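Local structure of dipeptidase (Streptococcus thermophilus, 3PEB) at residues G20-S25 / E124-F129. The protein probably hydrolyses dipeptides as a manganese-dependent enzyme of the peptidase M24B family, this chain being its N-terminal creatinase/prolidase-type domain. Numbering follows the deposited sequence.
Sequences GLAIVS and ENLTPF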
ATOM      1  N   GLY A  20      -8.129   5.339  -8.141  1.00 26.92           N
ATOM      2  CA  GLY A  20      -7.878   6.219  -7.010  1.00 25.72           C
ATOM      3  C   GLY A  20      -6.807   5.748  -6.039  1.00 24.80           C
ATOM      4  O   GLY A  20      -6.431   6.495  -5.132  1.00 23.75           O
ATOM      5  N   LEU A  21      -6.291   4.535  -6.219  1.00 23.73           N
ATOM      6  CA  LEU A  21      -5.412   3.958  -5.224  1.00 23.19           C
ATOM      7  C   LEU A  21      -4.564   2.812  -5.743  1.00 23.39           C
ATOM      8  O   LEU A  21      -5.084   1.903  -6.433  1.00 23.88           O
ATOM      9  CB  LEU A  21      -6.240   3.438  -4.039  1.00 23.38           C
ATOM     10  CG  LEU A  21      -5.483   2.694  -2.901  1.00 22.10           C
ATOM     11  CD1 LEU A  21      -4.546   3.605  -2.097  1.00 23.02           C
ATOM     12  CD2 LEU A  21      -6.503   2.034  -1.940  1.00 22.29           C
ATOM     13  N   ALA A  22      -3.272   2.840  -5.403  1.00 22.60           N
ATOM     14  CA  ALA A  22      -2.415   1.650  -5.528  1.00 22.32           C
ATOM     15  C   ALA A  22      -2.124   1.101  -4.130  1.00 21.99           C
ATOM     16  O   ALA A  22      -1.754   1.848  -3.214  1.00 22.03           O
ATOM     17  CB  ALA A  22      -1.058   1.964  -6.251  1.00 22.28           C
ATOM     18  N   ILE A  23      -2.226  -0.216  -3.996  1.00 21.94           N
ATOM     19  CA  ILE A  23      -1.853  -0.900  -2.757  1.00 22.06           C
ATOM     20  C   ILE A  23      -0.611  -1.704  -3.064  1.00 23.02           C
ATOM     21  O   ILE A  23      -0.663  -2.687  -3.808  1.00 23.94           O
ATOM     22  CB  ILE A  23      -2.980  -1.844  -2.228  1.00 22.89           C
ATOM     23  CG1 ILE A  23      -4.258  -1.048  -1.986  1.00 22.50           C
ATOM     24  CG2 ILE A  23      -2.511  -2.557  -0.914  1.00 22.67           C
ATOM     25  CD1 ILE A  23      -5.478  -1.909  -1.535  1.00 25.26           C
ATOM     26  N   VAL A  24       0.507  -1.271  -2.490  1.00 23.31           N
ATOM     27  CA  VAL A  24       1.807  -1.864  -2.721  1.00 23.51           C
ATOM     28  C   VAL A  24       2.105  -2.778  -1.541  1.00 23.83           C
ATOM     29  O   VAL A  24       2.052  -2.345  -0.387  1.00 23.68           O
ATOM     30  CB  VAL A  24       2.890  -0.755  -2.884  1.00 23.82           C
ATOM     31  CG1 VAL A  24       4.312  -1.351  -3.026  1.00 24.26           C
ATOM     32  CG2 VAL A  24       2.575   0.119  -4.122  1.00 24.20           C
ATOM     33  N   SER A  25       2.400  -4.043  -1.844  1.00 24.21           N
ATOM     34  CA  SER A  25       2.618  -5.053  -0.839  1.00 23.65           C
ATOM     35  C   SER A  25       4.004  -5.685  -0.843  1.00 24.86           C
ATOM     36  O   SER A  25       4.423  -6.221   0.190  1.00 25.38           O
ATOM     37  CB  SER A  25       1.584  -6.183  -0.986  1.00 23.09           C
ATOM     38  OG  SER A  25       1.621  -6.732  -2.278  1.00 23.55           O
ATOM     39  N   GLU A 124      -7.140  -4.354 -10.107  1.00 28.14           N
ATOM     40  CA  GLU A 124      -6.371  -4.510 -11.333  1.00 29.34           C
ATOM     41  C   GLU A 124      -4.913  -4.681 -10.966  1.00 28.14           C
ATOM     42  O   GLU A 124      -4.510  -4.325  -9.867  1.00 27.62           O
ATOM     43  CB  GLU A 124      -6.513  -3.291 -12.242  1.00 30.51           C
ATOM     44  CG  GLU A 124      -7.932  -3.040 -12.785  1.00 33.83           C
ATOM     45  CD  GLU A 124      -8.403  -4.074 -13.796  1.00 41.52           C
ATOM     46  OE1 GLU A 124      -7.577  -4.880 -14.292  1.00 43.88           O
ATOM     47  OE2 GLU A 124      -9.623  -4.074 -14.099  1.00 45.34           O
ATOM     48  N   ASN A 125      -4.132  -5.230 -11.893  1.00 28.44           N
ATOM     49  CA  ASN A 125      -2.751  -5.645 -11.629  1.00 28.37           C
ATOM     50  C   ASN A 125      -1.712  -4.522 -11.880  1.00 27.58           C
ATOM     51  O   ASN A 125      -1.576  -4.045 -12.986  1.00 28.44           O
ATOM     52  CB  ASN A 125      -2.403  -6.826 -12.519  1.00 29.59           C
ATOM     53  CG  ASN A 125      -1.124  -7.511 -12.125  1.00 30.30           C
ATOM     54  OD1 ASN A 125      -0.526  -7.211 -11.084  1.00 26.22           O
ATOM     55  ND2 ASN A 125      -0.722  -8.511 -12.937  1.00 31.34           N
ATOM     56  N   LEU A 126      -1.003  -4.149 -10.825  1.00 26.07           N
ATOM     57  CA  LEU A 126       0.068  -3.143 -10.823  1.00 25.32           C
ATOM     58  C   LEU A 126       1.425  -3.715 -11.171  1.00 25.66           C
ATOM     59  O   LEU A 126       2.357  -2.959 -11.473  1.00 25.86           O
ATOM     60  CB  LEU A 126       0.178  -2.526  -9.432  1.00 24.47           C
ATOM     61  CG  LEU A 126       1.032  -1.255  -9.258  1.00 25.13           C
ATOM     62  CD1 LEU A 126       0.460  -0.092 -10.094  1.00 27.14           C
ATOM     63  CD2 LEU A 126       1.074  -0.914  -7.772  1.00 24.36           C
ATOM     64  N   THR A 127       1.574  -5.043 -11.126  1.00 27.05           N
ATOM     65  CA  THR A 127       2.895  -5.634 -11.248  1.00 28.01           C
ATOM     66  C   THR A 127       3.608  -5.276 -12.562  1.00 29.39           C
ATOM     67  O   THR A 127       4.809  -4.971 -12.553  1.00 29.92           O
ATOM     68  CB  THR A 127       2.857  -7.190 -11.000  1.00 28.63           C
ATOM     69  OG1 THR A 127       2.657  -7.448  -9.602  1.00 28.74           O
ATOM     70  CG2 THR A 127       4.194  -7.817 -11.434  1.00 30.44           C
ATOM     71  N   PRO A 128       2.894  -5.309 -13.699  1.00 31.76           N
ATOM     72  CA  PRO A 128       3.556  -4.949 -14.952  1.00 33.44           C
ATOM     73  C   PRO A 128       4.137  -3.518 -14.943  1.00 33.39           C
ATOM     74  O   PRO A 128       5.275  -3.307 -15.378  1.00 33.94           O
ATOM     75  CB  PRO A 128       2.441  -5.099 -15.987  1.00 34.74           C
ATOM     76  CG  PRO A 128       1.563  -6.195 -15.419  1.00 35.16           C
ATOM     77  CD  PRO A 128       1.550  -5.878 -13.935  1.00 32.17           C
ATOM     78  N   PHE A 129       3.390  -2.571 -14.388  1.00 32.73           N
ATOM     79  CA  PHE A 129       3.894  -1.218 -14.273  1.00 32.84           C
ATOM     80  C   PHE A 129       5.134  -1.133 -13.375  1.00 33.38           C
ATOM     81  O   PHE A 129       6.117  -0.436 -13.734  1.00 34.61           O
ATOM     82  CB  PHE A 129       2.824  -0.256 -13.814  1.00 32.21           C
ATOM     83  CG  PHE A 129       3.296   1.177 -13.815  1.00 34.10           C
ATOM     84  CD1 PHE A 129       3.621   1.792 -15.011  1.00 36.82           C
ATOM     85  CD2 PHE A 129       3.480   1.878 -12.631  1.00 34.24           C
ATOM     86  CE1 PHE A 129       4.099   3.116 -15.038  1.00 37.96           C
ATOM     87  CE2 PHE A 129       3.956   3.209 -12.661  1.00 34.78           C
ATOM     88  CZ  PHE A 129       4.258   3.802 -13.856  1.00 36.24           C
TER
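Ala22 of strand 21-24 and Leu126, just past the end of strand 122-125, approach most closely, their CA atoms 7.6 Å apart: these strands are not neighbours in the sheet, since strand 96-102 runs between them, and side chains alone close the gap. On the Leu126 side one methyl, CD2, makes both contacts. Leu126 CD2 lies 3.9 Å from Ala22 CB and 4.1 Å from Val24 CG2, so it rests against two residues whose side chains emerge on the same face of strand 21-24. The backbone aims CB of Leu126 at that strand, and leucine's long, branched apolar chain, with CG anti to the backbone N (chi1 -168°), carries CD2 across. Alanine presents a single methyl to it, while beta-branched valine, well suited to a strand, offers CG2 here and also packs on Thr29, Val30 and Leu33 of helix 27-34. All three residues are buried, and the contact is purely apolar. Next to Leu126, Asn125 OD1 accepts from Thr127 N at 3.0 Å, a fairly straight capping bond (163°); asparagine's short side chain lets its amide carbonyl reach a backbone N-H two residues on. The same oxygen receives Phe104 N. The contact belongs to the alpha/beta core of a creatinase/prolidase N-terminal domain: here Leu126, on the way into helix 127-133, reaches past strand 96-102 to the face of strand 21-24.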